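Local coordinates for protein transcription regulator, Crp family (Thermus thermophilus, PDB 4EV0) that activates transcription from a set of promoters in a cAMP-dependent manner, binding cyclic AMP and DNA as a homodimer, at residues 15-20 / 106-111; 21-26 / 102-107. All coordinates share one frame; numbering follows the deposited sequence.

Contacts 1 and 2 illustrate how one helix can be held by two successive pieces of chain. In helix 102-111, Leu108 and Arg111 receive helix 12-19 in contact 1, while Asp104 and Ala107 receive Tyr21, on the lead into strand 23-27, in contact 2; the two centres lie 9 Å apart. Tyr21 joins them, its CE1 resting 3.7 Å from CD1 of Leu108, while Leu106 and Ala107 belong to both ranges. The side chain of Leu108 is about 12 Å from that of Glu76, a cAMP-binding residue. Other residues of helix 102-111, Tyr105 and Ile109 among them, meet His117 of the second subunit.

Contact 1: residues 15-20 / 106-111; sequences VDLALS and LALIRR
Leu17 meets Leu108 and Arg111 with its side chain, while its backbone carbonyl oxygen receives two donors from Ser20. Ser20 OG donates to Leu17 O at 2.7 Å, with a C=O...donor angle of 144° and the hydroxyl tilted 19° from the carbonyl plane. Ser20 N gives the same oxygen a second, longer bond of 3.3 Å, so both hydrogen bonds stay within 15-20 and the union with 106-111 is left to packing.

The Leu17 side chain lies between an aliphatic and a charged partner. Its CD2 approaches CD1 of Leu108 at 4.2 Å. Its CG comes 3.8 Å from NH2 of Arg111, and CD1 sits 3.9 Å above one face of the guanidinium, offset toward the rim. Arg111 can bring that flat group across the leucine because its chain is bent at both chi2 and chi3; the guanidinium thus offers its face to a methyl at a place where the arginine is exposed.

In this cyclic nucleotide-binding domain of the CRP family, the contact sets a helix from the N-terminal region almost antiparallel to the helix that follows the last strand of the beta-roll. The axes of the short segments run at 163° and come no closer than 10.7 Å. Ala18 and Leu108 have the nearest CA atoms across the pair, and CD1 of Leu108 reaches 3.9 Å from CA of Ala18, where the small alanine lets the leucine methyl settle close to the backbone. Both residues are buried: Phe7 packs on Ala18, while Leu112 adds to the packing on Leu17.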
ATOM      1  N   VAL B  15      17.708  -8.245  26.146  1.00 65.59           N
ATOM      2  CA  VAL B  15      18.307  -8.067  24.828  1.00 65.30           C
ATOM      3  C   VAL B  15      19.498  -9.030  24.649  1.00 66.05           C
ATOM      4  O   VAL B  15      19.646  -9.675  23.608  1.00 62.09           O
ATOM      5  CB  VAL B  15      18.763  -6.594  24.611  1.00 68.67           C
ATOM      6  CG1 VAL B  15      19.409  -6.412  23.246  1.00 65.98           C
ATOM      7  CG2 VAL B  15      17.588  -5.636  24.787  1.00 69.52           C
ATOM      8  N   ASP B  16      20.338  -9.124  25.675  1.00 80.07           N
ATOM      9  CA  ASP B  16      21.470 -10.038  25.654  1.00 80.16           C
ATOM     10  C   ASP B  16      20.979 -11.474  25.480  1.00 77.76           C
ATOM     11  O   ASP B  16      21.518 -12.247  24.686  1.00 75.54           O
ATOM     12  CB  ASP B  16      22.272  -9.901  26.951  1.00 83.31           C
ATOM     13  CG  ASP B  16      22.760  -8.480  27.189  1.00 88.84           C
ATOM     14  OD1 ASP B  16      22.877  -7.715  26.204  1.00 89.18           O
ATOM     15  OD2 ASP B  16      23.027  -8.129  28.359  1.00 92.41           O
ATOM     16  N   LEU B  17      19.930 -11.807  26.218  1.00 77.85           N
ATOM     17  CA  LEU B  17      19.303 -13.115  26.134  1.00 79.27           C
ATOM     18  C   LEU B  17      18.851 -13.416  24.706  1.00 75.06           C
ATOM     19  O   LEU B  17      19.149 -14.476  24.160  1.00 74.71           O
ATOM     20  CB  LEU B  17      18.113 -13.154  27.104  1.00 81.13           C
ATOM     21  CG  LEU B  17      17.354 -14.431  27.474  1.00 83.44           C
ATOM     22  CD1 LEU B  17      16.532 -14.164  28.734  1.00 85.82           C
ATOM     23  CD2 LEU B  17      16.430 -14.889  26.357  1.00 80.55           C
ATOM     24  N   ALA B  18      18.132 -12.475  24.108  1.00 65.56           N
ATOM     25  CA  ALA B  18      17.622 -12.648  22.750  1.00 63.04           C
ATOM     26  C   ALA B  18      18.745 -12.824  21.710  1.00 59.92           C
ATOM     27  O   ALA B  18      18.689 -13.723  20.868  1.00 59.32           O
ATOM     28  CB  ALA B  18      16.693 -11.490  22.376  1.00 59.82           C
ATOM     29  N   LEU B  19      19.777 -11.990  21.795  1.00 63.47           N
ATOM     30  CA  LEU B  19      20.887 -12.036  20.845  1.00 66.63           C
ATOM     31  C   LEU B  19      21.625 -13.377  20.812  1.00 68.46           C
ATOM     32  O   LEU B  19      22.300 -13.690  19.826  1.00 66.63           O
ATOM     33  CB  LEU B  19      21.874 -10.907  21.141  1.00 69.14           C
ATOM     34  CG  LEU B  19      21.354  -9.542  20.693  1.00 67.95           C
ATOM     35  CD1 LEU B  19      22.289  -8.428  21.126  1.00 70.73           C
ATOM     36  CD2 LEU B  19      21.173  -9.546  19.184  1.00 64.51           C
ATOM     37  N   SER B  20      21.487 -14.168  21.881  1.00 67.40           N
ATOM     38  CA  SER B  20      22.241 -15.418  22.020  1.00 68.67           C
ATOM     39  C   SER B  20      21.691 -16.537  21.139  1.00 68.16           C
ATOM     40  O   SER B  20      22.341 -17.575  20.965  1.00 70.20           O
ATOM     41  CB  SER B  20      22.309 -15.868  23.488  1.00 70.89           C
ATOM     42  OG  SER B  20      21.067 -16.381  23.955  1.00 70.82           O
ATOM     43  N   LEU B 106      11.435 -20.003  17.481  1.00 68.88           N
ATOM     44  CA  LEU B 106      10.345 -20.659  18.206  1.00 74.10           C
ATOM     45  C   LEU B 106      10.650 -20.873  19.691  1.00 77.05           C
ATOM     46  O   LEU B 106       9.767 -20.770  20.548  1.00 78.19           O
ATOM     47  CB  LEU B 106      10.003 -22.004  17.554  1.00 75.65           C
ATOM     48  CG  LEU B 106       9.247 -21.884  16.230  1.00 76.38           C
ATOM     49  CD1 LEU B 106       8.876 -23.256  15.699  1.00 81.12           C
ATOM     50  CD2 LEU B 106       8.014 -21.034  16.423  1.00 73.57           C
ATOM     51  N   ALA B 107      11.903 -21.178  19.994  1.00 71.06           N
ATOM     52  CA  ALA B 107      12.292 -21.353  21.384  1.00 74.43           C
ATOM     53  C   ALA B 107      12.471 -19.989  22.059  1.00 72.01           C
ATOM     54  O   ALA B 107      12.223 -19.851  23.262  1.00 73.55           O
ATOM     55  CB  ALA B 107      13.561 -22.216  21.504  1.00 72.31           C
ATOM     56  N   LEU B 108      12.888 -18.984  21.287  1.00 67.52           N
ATOM     57  CA  LEU B 108      13.095 -17.646  21.844  1.00 66.89           C
ATOM     58  C   LEU B 108      11.800 -16.957  22.309  1.00 67.65           C
ATOM     59  O   LEU B 108      11.746 -16.392  23.404  1.00 67.52           O
ATOM     60  CB  LEU B 108      13.834 -16.742  20.858  1.00 62.91           C
ATOM     61  CG  LEU B 108      13.902 -15.260  21.260  1.00 61.37           C
ATOM     62  CD1 LEU B 108      14.609 -15.100  22.608  1.00 61.40           C
ATOM     63  CD2 LEU B 108      14.594 -14.420  20.176  1.00 59.65           C
ATOM     64  N   ILE B 109      10.765 -16.983  21.475  1.00 60.87           N
ATOM     65  CA  ILE B 109       9.526 -16.285  21.826  1.00 62.75           C
ATOM     66  C   ILE B 109       8.842 -16.926  23.030  1.00 66.28           C
ATOM     67  O   ILE B 109       8.084 -16.265  23.732  1.00 66.59           O
ATOM     68  CB  ILE B 109       8.551 -16.152  20.638  1.00 58.31           C
ATOM     69  CG1 ILE B 109       8.037 -17.515  20.193  1.00 60.36           C
ATOM     70  CG2 ILE B 109       9.224 -15.417  19.483  1.00 55.03           C
ATOM     71  CD1 ILE B 109       6.908 -17.424  19.207  1.00 61.77           C
ATOM     72  N   ARG B 110       9.147 -18.202  23.283  1.00 75.56           N
ATOM     73  CA  ARG B 110       8.637 -18.901  24.471  1.00 77.74           C
ATOM     74  C   ARG B 110       9.205 -18.299  25.749  1.00 78.27           C
ATOM     75  O   ARG B 110       8.555 -18.312  26.791  1.00 80.66           O
ATOM     76  CB  ARG B 110       8.944 -20.395  24.417  1.00 81.46           C
ATOM     77  CG  ARG B 110       7.985 -21.189  23.557  1.00 86.47           C
ATOM     78  CD  ARG B 110       8.247 -22.693  23.685  1.00 94.43           C
ATOM     79  NE  ARG B 110       7.002 -23.447  23.538  1.00101.69           N
ATOM     80  CZ  ARG B 110       6.800 -24.676  24.008  1.00108.28           C
ATOM     81  NH1 ARG B 110       7.770 -25.308  24.658  1.00113.23           N
ATOM     82  NH2 ARG B 110       5.628 -25.273  23.828  1.00109.82           N
ATOM     83  N   ARG B 111      10.422 -17.775  25.653  1.00 75.66           N
ATOM     84  CA  ARG B 111      11.025 -17.020  26.744  1.00 77.62           C
ATOM     85  C   ARG B 111      10.709 -15.515  26.676  1.00 74.51           C
ATOM     86  O   ARG B 111      10.514 -14.889  27.718  1.00 75.17           O
ATOM     87  CB  ARG B 111      12.541 -17.260  26.811  1.00 81.63           C
ATOM     88  CG  ARG B 111      12.915 -18.575  27.513  1.00 87.56           C
ATOM     89  CD  ARG B 111      13.839 -18.349  28.705  1.00 90.50           C
ATOM     90  NE  ARG B 111      15.227 -18.192  28.278  1.00 91.40           N
ATOM     91  CZ  ARG B 111      16.273 -18.183  29.102  1.00 95.59           C
ATOM     92  NH1 ARG B 111      16.099 -18.321  30.413  1.00 99.02           N
ATOM     93  NH2 ARG B 111      17.502 -18.042  28.616  1.00 94.72           N
TER

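Contact 2: residues 21-26 / 102-107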
ATOM      1  N   TYR B  21      20.490 -16.323  20.592  1.00 66.54           N
ATOM      2  CA  TYR B  21      19.873 -17.289  19.681  1.00 66.16           C
ATOM      3  C   TYR B  21      20.336 -17.106  18.215  1.00 63.77           C
ATOM      4  O   TYR B  21      20.057 -17.938  17.344  1.00 61.81           O
ATOM      5  CB  TYR B  21      18.349 -17.199  19.787  1.00 64.71           C
ATOM      6  CG  TYR B  21      17.766 -17.737  21.081  1.00 67.49           C
ATOM      7  CD1 TYR B  21      17.825 -17.000  22.262  1.00 67.98           C
ATOM      8  CD2 TYR B  21      17.118 -18.967  21.115  1.00 68.31           C
ATOM      9  CE1 TYR B  21      17.278 -17.488  23.446  1.00 68.88           C
ATOM     10  CE2 TYR B  21      16.569 -19.461  22.293  1.00 71.24           C
ATOM     11  CZ  TYR B  21      16.654 -18.718  23.452  1.00 72.25           C
ATOM     12  OH  TYR B  21      16.111 -19.212  24.622  1.00 76.30           O
ATOM     13  N   PHE B  22      21.049 -16.011  17.960  1.00 61.47           N
ATOM     14  CA  PHE B  22      21.435 -15.627  16.606  1.00 62.79           C
ATOM     15  C   PHE B  22      22.751 -16.282  16.148  1.00 66.00           C
ATOM     16  O   PHE B  22      23.561 -16.737  16.962  1.00 66.44           O
ATOM     17  CB  PHE B  22      21.558 -14.111  16.511  1.00 61.25           C
ATOM     18  CG  PHE B  22      20.248 -13.404  16.447  1.00 60.00           C
ATOM     19  CD1 PHE B  22      19.424 -13.337  17.560  1.00 60.61           C
ATOM     20  CD2 PHE B  22      19.838 -12.785  15.276  1.00 57.77           C
ATOM     21  CE1 PHE B  22      18.197 -12.669  17.492  1.00 59.65           C
ATOM     22  CE2 PHE B  22      18.626 -12.127  15.211  1.00 56.37           C
ATOM     23  CZ  PHE B  22      17.811 -12.069  16.319  1.00 56.82           C
ATOM     24  N   GLN B  23      22.939 -16.337  14.835  1.00 69.60           N
ATOM     25  CA  GLN B  23      24.148 -16.884  14.241  1.00 70.53           C
ATOM     26  C   GLN B  23      24.726 -15.828  13.314  1.00 71.20           C
ATOM     27  O   GLN B  23      23.984 -15.104  12.635  1.00 68.72           O
ATOM     28  CB  GLN B  23      23.828 -18.169  13.476  1.00 70.58           C
ATOM     29  CG  GLN B  23      23.087 -19.181  14.346  1.00 73.70           C
ATOM     30  CD  GLN B  23      22.919 -20.551  13.711  1.00 77.19           C
ATOM     31  OE1 GLN B  23      23.574 -20.888  12.721  1.00 78.10           O
ATOM     32  NE2 GLN B  23      22.028 -21.358  14.295  1.00 76.90           N
ATOM     33  N   ARG B  24      26.049 -15.724  13.306  1.00 86.28           N
ATOM     34  CA  ARG B  24      26.727 -14.735  12.487  1.00 86.34           C
ATOM     35  C   ARG B  24      26.852 -15.223  11.040  1.00 85.40           C
ATOM     36  O   ARG B  24      27.235 -16.358  10.798  1.00 88.22           O
ATOM     37  CB  ARG B  24      28.102 -14.428  13.084  1.00 90.32           C
ATOM     38  CG  ARG B  24      28.053 -13.975  14.549  1.00 93.48           C
ATOM     39  CD  ARG B  24      29.461 -13.785  15.127  1.00 98.59           C
ATOM     40  NE  ARG B  24      29.492 -12.790  16.204  1.00100.08           N
ATOM     41  CZ  ARG B  24      29.760 -13.062  17.479  1.00 99.30           C
ATOM     42  NH1 ARG B  24      30.020 -14.304  17.850  1.00 98.83           N
ATOM     43  NH2 ARG B  24      29.772 -12.088  18.382  1.00100.09           N
ATOM     44  N   ARG B  25      26.489 -14.367  10.088  1.00 66.37           N
ATOM     45  CA  ARG B  25      26.663 -14.651   8.662  1.00 67.05           C
ATOM     46  C   ARG B  25      27.251 -13.410   7.975  1.00 69.33           C
ATOM     47  O   ARG B  25      26.839 -12.283   8.264  1.00 66.58           O
ATOM     48  CB  ARG B  25      25.332 -15.044   8.003  1.00 64.52           C
ATOM     49  CG  ARG B  25      24.659 -16.322   8.553  1.00 65.95           C
ATOM     50  CD  ARG B  25      25.315 -17.579   7.995  1.00 67.40           C
ATOM     51  NE  ARG B  25      24.535 -18.803   8.203  1.00 66.93           N
ATOM     52  CZ  ARG B  25      24.625 -19.583   9.279  1.00 69.87           C
ATOM     53  NH1 ARG B  25      25.433 -19.249  10.281  1.00 70.46           N
ATOM     54  NH2 ARG B  25      23.900 -20.694   9.362  1.00 70.89           N
ATOM     55  N   LEU B  26      28.220 -13.620   7.083  1.00 82.26           N
ATOM     56  CA  LEU B  26      28.918 -12.511   6.423  1.00 82.09           C
ATOM     57  C   LEU B  26      28.669 -12.459   4.917  1.00 82.97           C
ATOM     58  O   LEU B  26      28.763 -13.480   4.227  1.00 82.29           O
ATOM     59  CB  LEU B  26      30.424 -12.573   6.692  1.00 89.10           C
ATOM     60  CG  LEU B  26      30.945 -12.051   8.037  1.00 93.54           C
ATOM     61  CD1 LEU B  26      30.489 -12.919   9.211  1.00 89.66           C
ATOM     62  CD2 LEU B  26      32.475 -11.936   8.017  1.00 96.49           C
ATOM     63  N   ARG B 102      14.333 -20.569  12.158  1.00 67.05           N
ATOM     64  CA  ARG B 102      12.951 -20.743  12.580  1.00 69.32           C
ATOM     65  C   ARG B 102      12.842 -21.512  13.906  1.00 74.51           C
ATOM     66  O   ARG B 102      12.081 -21.123  14.799  1.00 72.04           O
ATOM     67  CB  ARG B 102      12.140 -21.422  11.477  1.00 72.48           C
ATOM     68  CG  ARG B 102      10.653 -21.368  11.731  1.00 75.78           C
ATOM     69  CD  ARG B 102       9.852 -21.921  10.572  1.00 77.38           C
ATOM     70  NE  ARG B 102       8.606 -22.503  11.057  1.00 80.14           N
ATOM     71  CZ  ARG B 102       7.472 -21.829  11.258  1.00 81.48           C
ATOM     72  NH1 ARG B 102       7.396 -20.525  10.995  1.00 77.44           N
ATOM     73  NH2 ARG B 102       6.403 -22.472  11.713  1.00 83.19           N
ATOM     74  N   GLU B 103      13.614 -22.589  14.040  1.00 92.09           N
ATOM     75  CA  GLU B 103      13.589 -23.386  15.264  1.00 95.01           C
ATOM     76  C   GLU B 103      14.122 -22.599  16.461  1.00 93.06           C
ATOM     77  O   GLU B 103      13.653 -22.778  17.583  1.00 94.63           O
ATOM     78  CB  GLU B 103      14.362 -24.704  15.097  1.00 99.64           C
ATOM     79  CG  GLU B 103      13.771 -25.656  14.062  1.00103.90           C
ATOM     80  CD  GLU B 103      12.259 -25.807  14.199  1.00109.77           C
ATOM     81  OE1 GLU B 103      11.805 -26.538  15.112  1.00110.67           O
ATOM     82  OE2 GLU B 103      11.521 -25.182  13.396  1.00107.34           O
ATOM     83  N   ASP B 104      15.092 -21.720  16.222  1.00 76.77           N
ATOM     84  CA  ASP B 104      15.652 -20.932  17.314  1.00 75.14           C
ATOM     85  C   ASP B 104      14.741 -19.776  17.686  1.00 74.50           C
ATOM     86  O   ASP B 104      14.680 -19.372  18.851  1.00 75.92           O
ATOM     87  CB  ASP B 104      17.048 -20.432  16.966  1.00 75.17           C
ATOM     88  CG  ASP B 104      18.053 -21.556  16.868  1.00 78.96           C
ATOM     89  OD1 ASP B 104      18.108 -22.393  17.800  1.00 80.48           O
ATOM     90  OD2 ASP B 104      18.777 -21.610  15.853  1.00 77.79           O
ATOM     91  N   TYR B 105      14.029 -19.258  16.690  1.00 61.46           N
ATOM     92  CA  TYR B 105      13.026 -18.239  16.917  1.00 60.56           C
ATOM     93  C   TYR B 105      11.885 -18.788  17.792  1.00 62.67           C
ATOM     94  O   TYR B 105      11.440 -18.126  18.731  1.00 62.57           O
ATOM     95  CB  TYR B 105      12.509 -17.718  15.567  1.00 58.55           C
ATOM     96  CG  TYR B 105      11.115 -17.168  15.613  1.00 57.87           C
ATOM     97  CD1 TYR B 105      10.884 -15.829  15.921  1.00 56.27           C
ATOM     98  CD2 TYR B 105      10.023 -17.979  15.343  1.00 59.79           C
ATOM     99  CE1 TYR B 105       9.602 -15.317  15.970  1.00 56.18           C
ATOM    100  CE2 TYR B 105       8.721 -17.475  15.389  1.00 61.22           C
ATOM    101  CZ  TYR B 105       8.518 -16.142  15.699  1.00 58.99           C
ATOM    102  OH  TYR B 105       7.233 -15.642  15.749  1.00 59.40           O
ATOM    103  N   LEU B 106      11.435 -20.003  17.481  1.00 68.88           N
ATOM    104  CA  LEU B 106      10.345 -20.659  18.206  1.00 74.10           C
ATOM    105  C   LEU B 106      10.650 -20.873  19.691  1.00 77.05           C
ATOM    106  O   LEU B 106       9.767 -20.770  20.548  1.00 78.19           O
ATOM    107  CB  LEU B 106      10.003 -22.004  17.554  1.00 75.65           C
ATOM    108  CG  LEU B 106       9.247 -21.884  16.230  1.00 76.38           C
ATOM    109  CD1 LEU B 106       8.876 -23.256  15.699  1.00 81.12           C
ATOM    110  CD2 LEU B 106       8.014 -21.034  16.423  1.00 73.57           C
ATOM    111  N   ALA B 107      11.903 -21.178  19.994  1.00 71.06           N
ATOM    112  CA  ALA B 107      12.292 -21.353  21.384  1.00 74.43           C
ATOM    113  C   ALA B 107      12.471 -19.989  22.059  1.00 72.01           C
ATOM    114  O   ALA B 107      12.223 -19.851  23.262  1.00 73.55           O
ATOM    115  CB  ALA B 107      13.561 -22.216  21.504  1.00 72.31           C
TER
HETATM  116  O   HOH W   1      19.513 -18.879  15.118  1.00 48.40           O
HETATM  117  O   HOH W   2      20.018 -23.761  14.240  1.00 58.25           O
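Tyr21 and Gln23 approach helix 102-111 in different ways, one by packing and the other partly through water. In the packing, the Tyr21 ring lies alongside the helix backbone, with CD2 3.4 Å from Asp104 O; the carbonyl oxygen approaches the ring obliquely. One turn on, CE2 touches CB of Ala107 at 4.2 Å. The ring points this way because CG stands anti to the carbonyl carbon (chi1 -71°), and it continues onto Arg111. Were this ring cut back to an alanine, a gap would probably open beside Asp104 and Ala107, leaving Leu108 without its aromatic neighbour.

In the beta-roll of this cyclic nucleotide-binding domain, the contact brings the chain entering edge strand 23-27 against the helix that directly follows strand 95-101. These two strands are antiparallel neighbours, and Gln23 pairs with Ala99 through backbone hydrogen bonds.

The polar interactions centre on Asp104 OD2. One water lies 2.9 Å from this oxygen and also near Tyr21 O, at a doubtfully short 2.5 Å, placed to link the carboxylate to the backbone. A second water donates to OD2 at 3.0 Å and weakly accepts from Gln23 NE2. Directly, NE2 and OD2 remain 3.6 Å apart; the side chains cross at about a right angle, with amide and carboxylate planes turned 56° against each other.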